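Thiol transferase (Phanerochaete chrysosporium, PDB 4F0B) binds oxidized glutathione disulfide and probably acts as a Ure2p-class glutathione transferase working on thiols and disulfides. Local coordinates at residues A[135-140]-A[146-151]; A[119-124]-A[156-161]. All coordinates share one frame; numbering follows the deposited sequence. Where two conformers were deposited one is given.

Overall arrangement
Both contacts join the same two helices, 109-139 and 145-166, in the helical C-terminal domain of the glutathione transferase fold. The chain runs 119-124, 135-140, 146-151, 156-161, so contact 1 closes the short turn between the helices and lies nested inside the longer loop closed by contact 2. Their centres are about 18 Å apart and their nearest atoms about 5 Å apart, without touching. Contact 2 lies nearer the centre of the chain, contact 1 farther out. Both also face the second subunit, and each segment pair carries a residue at a bound glutathione disulfide: Arg150 reaches the ligand held mainly by the second subunit, His123 the one in its own subunit's pocket.

Contact 1: A[135-140]-A[146-151]; sequences HFNLYA and YAINRY. With GDS (oxidized glutathione disulfide), chain D.
The methyl of Ala147 sits squarely over one face of the Phe136 ring, a CH-pi contact with CB 3.5 Å from the ring centroid and 9° off the normal. On the opposite face lies His135 CD2. With Phe136 CG beside its own backbone N and anti to the carbonyl carbon (chi1 -73°), the ring runs rim to rim with Tyr151, the planes nearly parallel but neither ring over the other, and CE2 of Phe136 is 3.8 Å from CE2 of Tyr151. Here helix 109-139 ends and, a short loop later, helix 145-166 begins, within the all-helical C-terminal domain of the glutathione transferase fold; the N-to-C directions of segments 135-139 and 146-151 differ by 117°. Cutting Phe136 back to an alanine removes the rim beside Tyr151 and would probably open a gap under the Ala147 methyl. Ile148 packs at the base of Phe136, its CG1 3.5 Å from Phe136 O, while its CG2 meets Asn137 OD1 at 3.7 Å; Asn137 ND2 is hydrogen-bonded to Thr193 O. Tyr151 OH is hydrogen-bonded to Gln132 of the second subunit, and the extended Arg150 clamps a carboxylate of the glutathione disulfide held there, NH1 to OE8 and NH2 to OE7, both 2.9 Å.

Contact 2: A[119-124]-A[156-161]; sequences LFFAHG and KRLYRV. With GDS (oxidized glutathione disulfide), chain C.
A single phenyl ring, that of Phe121, bridges two helices whose backbones stay well apart: what segment 119-124 of helix 109-139 gives to 156-161 of helix 145-166 comes through its far end. Phe121 CG stands anti to the backbone N (chi1 166°), which swings the ring across the gap until CE1 comes 3.6 Å from CD2 of Leu158, and CZ 3.8 Å from CG1 of Val161. The Phe121 and Leu158 side chains run antiparallel, whereas Val161 crosses the ring at a slant. The carbonyl O of Leu158 lies in the ring plane at its edge, 3.9 Å from Phe121 CZ. The three side chains that meet are all apolar. On the other side of helix 109-139, His123 belongs to the glutathione pocket: its CE1 approaches OE1 of the ligand at 3.1 Å, while Glu83 and Ser85 bind its two ring nitrogens and so fix how the imidazole is turned. Phe121 also meets Trp118 edge-to-face, and Asn68 of the second subunit packs against Phe121 and Leu158. In this all-helical C-terminal domain of the glutathione transferase fold, helix 178-187 packs on Ala122 and Tyr159; helix 84-95, which follows strand 79-82, touches Leu119 and His123.

Contact 1: A[135-140]-A[146-151]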
# COMPACT_ATOMS: atom_id res chain seq x y z
N HIS A 135 4.25 -3.25 -17.52
CA HIS A 135 5.59 -2.85 -17.97
C HIS A 135 6.18 -3.90 -18.93
O HIS A 135 6.57 -3.59 -20.05
CB HIS A 135 6.57 -2.66 -16.82
CG HIS A 135 7.91 -2.23 -17.32
ND1 HIS A 135 8.12 -0.96 -17.81
CD2 HIS A 135 9.06 -2.91 -17.51
CE1 HIS A 135 9.36 -0.87 -18.25
NE2 HIS A 135 9.95 -2.04 -18.09
N PHE A 136 6.21 -5.15 -18.51
CA PHE A 136 6.87 -6.17 -19.33
C PHE A 136 6.08 -6.55 -20.58
O PHE A 136 6.66 -6.81 -21.63
CB PHE A 136 7.23 -7.39 -18.48
CG PHE A 136 8.39 -7.15 -17.56
CD1 PHE A 136 9.69 -7.08 -18.06
CD2 PHE A 136 8.15 -6.95 -16.21
CE1 PHE A 136 10.78 -6.85 -17.19
CE2 PHE A 136 9.21 -6.71 -15.34
CZ PHE A 136 10.52 -6.66 -15.83
N ASN A 137 4.75 -6.56 -20.47
CA ASN A 137 3.94 -7.02 -21.59
C ASN A 137 3.68 -5.92 -22.61
O ASN A 137 3.53 -6.20 -23.80
CB ASN A 137 2.63 -7.58 -21.06
CG ASN A 137 1.95 -8.51 -22.05
OD1 ASN A 137 2.61 -9.19 -22.84
ND2 ASN A 137 0.63 -8.56 -21.98
N LEU A 138 3.64 -4.67 -22.16
CA LEU A 138 3.17 -3.59 -23.02
C LEU A 138 4.25 -2.56 -23.34
O LEU A 138 4.21 -1.97 -24.42
CB LEU A 138 1.98 -2.83 -22.38
CG LEU A 138 0.81 -3.67 -21.83
CD1 LEU A 138 -0.30 -2.77 -21.20
CD2 LEU A 138 0.21 -4.54 -22.92
N TYR A 139 5.15 -2.28 -22.40
CA TYR A 139 5.99 -1.07 -22.55
C TYR A 139 7.49 -1.30 -22.65
O TYR A 139 8.18 -0.46 -23.21
CB TYR A 139 5.70 -0.08 -21.40
CG TYR A 139 4.26 0.37 -21.37
CD1 TYR A 139 3.71 1.06 -22.44
CD2 TYR A 139 3.45 0.09 -20.29
CE1 TYR A 139 2.38 1.48 -22.42
CE2 TYR A 139 2.14 0.49 -20.24
CZ TYR A 139 1.61 1.17 -21.32
OH TYR A 139 0.30 1.59 -21.30
N ALA A 140 8.00 -2.40 -22.08
CA ALA A 140 9.46 -2.63 -22.08
C ALA A 140 9.98 -2.75 -23.50
O ALA A 140 9.30 -3.32 -24.36
CB ALA A 140 9.80 -3.90 -21.32
N TYR A 146 9.94 -14.71 -19.30
CA TYR A 146 9.88 -15.07 -17.88
C TYR A 146 9.16 -14.00 -17.05
O TYR A 146 8.36 -14.31 -16.16
CB TYR A 146 11.31 -15.31 -17.30
CG TYR A 146 11.26 -15.52 -15.81
CD1 TYR A 146 10.91 -16.75 -15.28
CD2 TYR A 146 11.48 -14.46 -14.92
CE1 TYR A 146 10.81 -16.95 -13.92
CE2 TYR A 146 11.38 -14.63 -13.55
CZ TYR A 146 11.04 -15.88 -13.05
OH TYR A 146 10.91 -16.10 -11.71
N ALA A 147 9.50 -12.74 -17.30
CA ALA A 147 8.92 -11.65 -16.53
C ALA A 147 7.48 -11.37 -16.88
O ALA A 147 6.67 -11.14 -15.98
CB ALA A 147 9.76 -10.39 -16.72
N ILE A 148 7.15 -11.42 -18.17
CA ILE A 148 5.77 -11.29 -18.60
C ILE A 148 4.92 -12.36 -17.89
O ILE A 148 3.87 -12.07 -17.29
CB ILE A 148 5.66 -11.44 -20.12
CG1 ILE A 148 6.35 -10.25 -20.82
CG2 ILE A 148 4.18 -11.57 -20.56
CD1 ILE A 148 6.52 -10.42 -22.35
N ASN A 149 5.37 -13.61 -17.92
CA ASN A 149 4.60 -14.67 -17.29
C ASN A 149 4.54 -14.52 -15.78
O ASN A 149 3.49 -14.73 -15.16
CB ASN A 149 5.17 -16.04 -17.69
CG ASN A 149 4.95 -16.34 -19.14
OD1 ASN A 149 4.03 -15.80 -19.76
ND2 ASN A 149 5.78 -17.20 -19.70
N ARG A 150 5.66 -14.16 -15.15
CA ARG A 150 5.63 -14.01 -13.69
C ARG A 150 4.55 -13.03 -13.27
O ARG A 150 3.75 -13.29 -12.35
CB ARG A 150 6.99 -13.51 -13.17
CG ARG A 150 6.91 -12.96 -11.76
CD ARG A 150 8.32 -12.82 -11.14
NE ARG A 150 8.30 -12.11 -9.87
CZ ARG A 150 7.96 -12.64 -8.69
NH1 ARG A 150 7.62 -13.94 -8.59
NH2 ARG A 150 7.92 -11.84 -7.63
N TYR A 151 4.52 -11.86 -13.91
CA TYR A 151 3.59 -10.82 -13.46
C TYR A 151 2.18 -11.02 -13.97
O TYR A 151 1.26 -10.65 -13.25
CB TYR A 151 4.15 -9.39 -13.71
CG TYR A 151 5.40 -9.19 -12.90
CD1 TYR A 151 5.31 -9.11 -11.51
CD2 TYR A 151 6.66 -9.18 -13.50
CE1 TYR A 151 6.46 -9.01 -10.72
CE2 TYR A 151 7.82 -9.07 -12.74
CZ TYR A 151 7.72 -9.00 -11.36
OH TYR A 151 8.85 -8.92 -10.58
N1 GDS D . 1.64 -6.53 1.03
CA1 GDS D . 1.86 -7.64 2.03
C1 GDS D . 2.03 -7.02 3.43
OE1 GDS D . 2.53 -5.85 3.50
OE2 GDS D . 1.64 -7.68 4.42
CB1 GDS D . 3.09 -8.44 1.65
CG1 GDS D . 3.30 -9.70 2.54
CD1 GDS D . 4.30 -10.61 1.91
O1 GDS D . 4.84 -10.39 0.82
N2 GDS D . 4.53 -11.75 2.63
CA2 GDS D . 5.45 -12.75 2.14
C2 GDS D . 4.76 -14.11 2.06
O2 GDS D . 3.95 -14.53 2.95
CB2 GDS D . 6.63 -12.97 3.09
SG2 GDS D . 7.57 -11.41 3.37
N3 GDS D . 5.12 -14.87 1.00
CA3 GDS D . 4.59 -16.23 0.81
C3 GDS D . 3.97 -16.49 -0.54
OE3 GDS D . 3.47 -17.62 -0.70
OE4 GDS D . 4.01 -15.58 -1.38
N4 GDS D . 6.81 -8.88 -0.70
CA4 GDS D . 6.46 -7.64 -1.46
C4 GDS D . 5.83 -6.57 -0.62
OE5 GDS D . 6.01 -6.59 0.62
OE6 GDS D . 5.23 -5.71 -1.26
C5 GDS D . 7.83 -9.63 -1.11
O5 GDS D . 8.55 -9.33 -2.09
CA5 GDS D . 8.10 -10.89 -0.27
N5 GDS D . 8.52 -11.94 -1.18
CB5 GDS D . 9.20 -10.49 0.73
SG5 GDS D . 9.44 -11.79 2.04
CA6 GDS D . 6.23 -14.50 -3.66
C6 GDS D . 6.73 -13.94 -4.99
OE7 GDS D . 7.33 -12.85 -4.98
OE8 GDS D . 6.50 -14.61 -6.00
N6 GDS D . 5.24 -15.56 -3.88
CB6 GDS D . 7.41 -15.07 -2.84
CG6 GDS D . 8.44 -14.03 -2.33
CD6 GDS D . 7.84 -13.07 -1.33
O6 GDS D . 6.82 -13.27 -0.70

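Contact 2: A[119-124]-A[156-161]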
# COMPACT_ATOMS: atom_id res chain seq x y z
N LEU A 119 -7.61 -1.74 0.96
CA LEU A 119 -6.83 -0.71 0.28
C LEU A 119 -5.36 -1.08 0.24
O LEU A 119 -4.71 -0.99 -0.81
CB LEU A 119 -7.01 0.65 0.96
CG LEU A 119 -8.35 1.32 0.70
CD1 LEU A 119 -8.49 2.52 1.64
CD2 LEU A 119 -8.45 1.84 -0.74
N PHE A 120 -4.82 -1.52 1.38
CA PHE A 120 -3.41 -1.93 1.42
C PHE A 120 -3.16 -3.18 0.56
O PHE A 120 -2.08 -3.28 -0.08
CB PHE A 120 -2.91 -2.11 2.86
CG PHE A 120 -2.50 -0.82 3.51
CD1 PHE A 120 -1.33 -0.19 3.14
CD2 PHE A 120 -3.29 -0.24 4.53
CE1 PHE A 120 -0.95 0.99 3.74
CE2 PHE A 120 -2.91 0.96 5.15
CZ PHE A 120 -1.72 1.58 4.76
N PHE A 121 -4.11 -4.11 0.51
CA PHE A 121 -3.98 -5.25 -0.38
C PHE A 121 -3.81 -4.78 -1.82
O PHE A 121 -2.97 -5.29 -2.56
CB PHE A 121 -5.21 -6.17 -0.21
CG PHE A 121 -5.35 -7.19 -1.31
CD1 PHE A 121 -4.55 -8.35 -1.34
CD2 PHE A 121 -6.28 -7.01 -2.31
CE1 PHE A 121 -4.69 -9.31 -2.38
CE2 PHE A 121 -6.44 -7.96 -3.36
CZ PHE A 121 -5.64 -9.10 -3.39
N ALA A 122 -4.67 -3.87 -2.26
CA ALA A 122 -4.61 -3.34 -3.62
C ALA A 122 -3.31 -2.58 -3.83
O ALA A 122 -2.68 -2.69 -4.89
CB ALA A 122 -5.75 -2.36 -3.84
N HIS A 123 -2.89 -1.82 -2.81
CA HIS A 123 -1.78 -0.88 -2.94
C HIS A 123 -0.42 -1.62 -2.99
O HIS A 123 0.53 -1.13 -3.59
CB HIS A 123 -1.85 0.07 -1.77
CG HIS A 123 -1.19 1.38 -2.04
ND1 HIS A 123 -1.89 2.47 -2.52
CD2 HIS A 123 0.09 1.77 -1.86
CE1 HIS A 123 -1.04 3.49 -2.64
NE2 HIS A 123 0.16 3.09 -2.22
N GLY A 124 -0.37 -2.78 -2.32
CA GLY A 124 0.86 -3.56 -2.29
C GLY A 124 0.83 -4.77 -3.21
O GLY A 124 1.86 -5.38 -3.46
N LYS A 156 -3.06 -12.73 -11.99
CA LYS A 156 -4.14 -13.70 -11.93
C LYS A 156 -4.38 -14.23 -10.52
O LYS A 156 -5.54 -14.37 -10.11
CB LYS A 156 -3.90 -14.86 -12.91
CG LYS A 156 -4.02 -14.46 -14.38
CD LYS A 156 -3.57 -15.57 -15.33
CE LYS A 156 -3.51 -15.00 -16.72
NZ LYS A 156 -3.16 -16.09 -17.70
N ARG A 157 -3.32 -14.52 -9.77
CA ARG A 157 -3.48 -14.97 -8.40
C ARG A 157 -4.20 -13.90 -7.57
O ARG A 157 -5.12 -14.21 -6.79
CB ARG A 157 -2.11 -15.30 -7.76
CG ARG A 157 -2.21 -15.96 -6.40
CD ARG A 157 -0.87 -15.97 -5.70
NE ARG A 157 -0.47 -14.62 -5.30
CZ ARG A 157 -0.96 -13.99 -4.23
NH1 ARG A 157 -1.82 -14.60 -3.41
NH2 ARG A 157 -0.54 -12.76 -3.94
N LEU A 158 -3.78 -12.65 -7.70
CA LEU A 158 -4.41 -11.55 -6.97
C LEU A 158 -5.87 -11.36 -7.37
O LEU A 158 -6.73 -11.12 -6.50
CB LEU A 158 -3.63 -10.28 -7.21
CG LEU A 158 -2.25 -10.25 -6.52
CD1 LEU A 158 -1.39 -9.17 -7.18
CD2 LEU A 158 -2.36 -10.01 -4.99
N TYR A 159 -6.16 -11.46 -8.68
CA TYR A 159 -7.55 -11.37 -9.12
C TYR A 159 -8.40 -12.55 -8.67
O TYR A 159 -9.60 -12.36 -8.49
CB TYR A 159 -7.65 -11.08 -10.63
CG TYR A 159 -7.47 -9.60 -10.91
CD1 TYR A 159 -6.24 -9.04 -11.19
CD2 TYR A 159 -8.56 -8.74 -10.83
CE1 TYR A 159 -6.10 -7.69 -11.44
CE2 TYR A 159 -8.41 -7.37 -11.06
CZ TYR A 159 -7.19 -6.87 -11.40
OH TYR A 159 -7.05 -5.50 -11.64
N ARG A 160 -7.79 -13.71 -8.42
CA ARG A 160 -8.56 -14.83 -7.90
C ARG A 160 -8.93 -14.53 -6.45
O ARG A 160 -10.07 -14.82 -6.02
CB ARG A 160 -7.71 -16.11 -7.97
CG ARG A 160 -8.47 -17.34 -7.42
CD ARG A 160 -9.72 -17.68 -8.25
NE ARG A 160 -9.38 -17.89 -9.66
CZ ARG A 160 -10.19 -17.62 -10.68
NH1 ARG A 160 -11.42 -17.16 -10.47
NH2 ARG A 160 -9.77 -17.84 -11.93
N VAL A 161 -8.01 -13.94 -5.69
CA VAL A 161 -8.35 -13.50 -4.33
C VAL A 161 -9.54 -12.52 -4.39
O VAL A 161 -10.53 -12.65 -3.62
CB VAL A 161 -7.15 -12.81 -3.65
CG1 VAL A 161 -7.56 -12.19 -2.29
CG2 VAL A 161 -5.99 -13.83 -3.44
N1 GDS C . 1.89 4.01 -5.20
CA1 GDS C . 1.57 5.20 -6.05
C1 GDS C . 0.07 5.55 -5.84
OE1 GDS C . -0.71 4.62 -5.53
OE2 GDS C . -0.26 6.74 -5.99
CB1 GDS C . 1.80 4.86 -7.53
CG1 GDS C . 1.61 6.08 -8.44
CD1 GDS C . 2.15 5.76 -9.83
O1 GDS C . 2.63 4.69 -10.17
N2 GDS C . 2.14 6.83 -10.70
CA2 GDS C . 2.61 6.72 -12.09
C2 GDS C . 3.60 7.84 -12.37
O2 GDS C . 3.40 9.01 -11.95
CB2 GDS C . 1.48 6.85 -13.11
SG2 GDS C . 0.13 5.70 -12.89
N3 GDS C . 4.66 7.47 -13.10
CA3 GDS C . 5.67 8.47 -13.46
C3 GDS C . 7.05 8.04 -13.15
OE3 GDS C . 7.95 8.86 -13.40
OE4 GDS C . 7.25 6.90 -12.65
N4 GDS C . 2.40 1.88 -10.76
CA4 GDS C . 2.57 0.82 -9.78
C4 GDS C . 1.62 0.95 -8.54
OE5 GDS C . 0.55 1.58 -8.64
OE6 GDS C . 2.02 0.38 -7.51
C5 GDS C . 2.60 1.61 -12.06
O5 GDS C . 2.93 0.47 -12.46
CA5 GDS C . 2.43 2.76 -13.03
N5 GDS C . 3.45 2.67 -14.10
CB5 GDS C . 0.99 2.65 -13.58
SG5 GDS C . 0.55 4.09 -14.55
CA6 GDS C . 7.53 3.77 -13.97
C6 GDS C . 8.07 2.33 -14.08
OE7 GDS C . 7.48 1.43 -13.45
OE8 GDS C . 9.11 2.17 -14.76
N6 GDS C . 8.67 4.67 -13.86
CB6 GDS C . 6.68 4.13 -15.23
CG6 GDS C . 5.34 3.36 -15.42
CD6 GDS C . 4.38 3.66 -14.31
O6 GDS C . 4.40 4.66 -13.60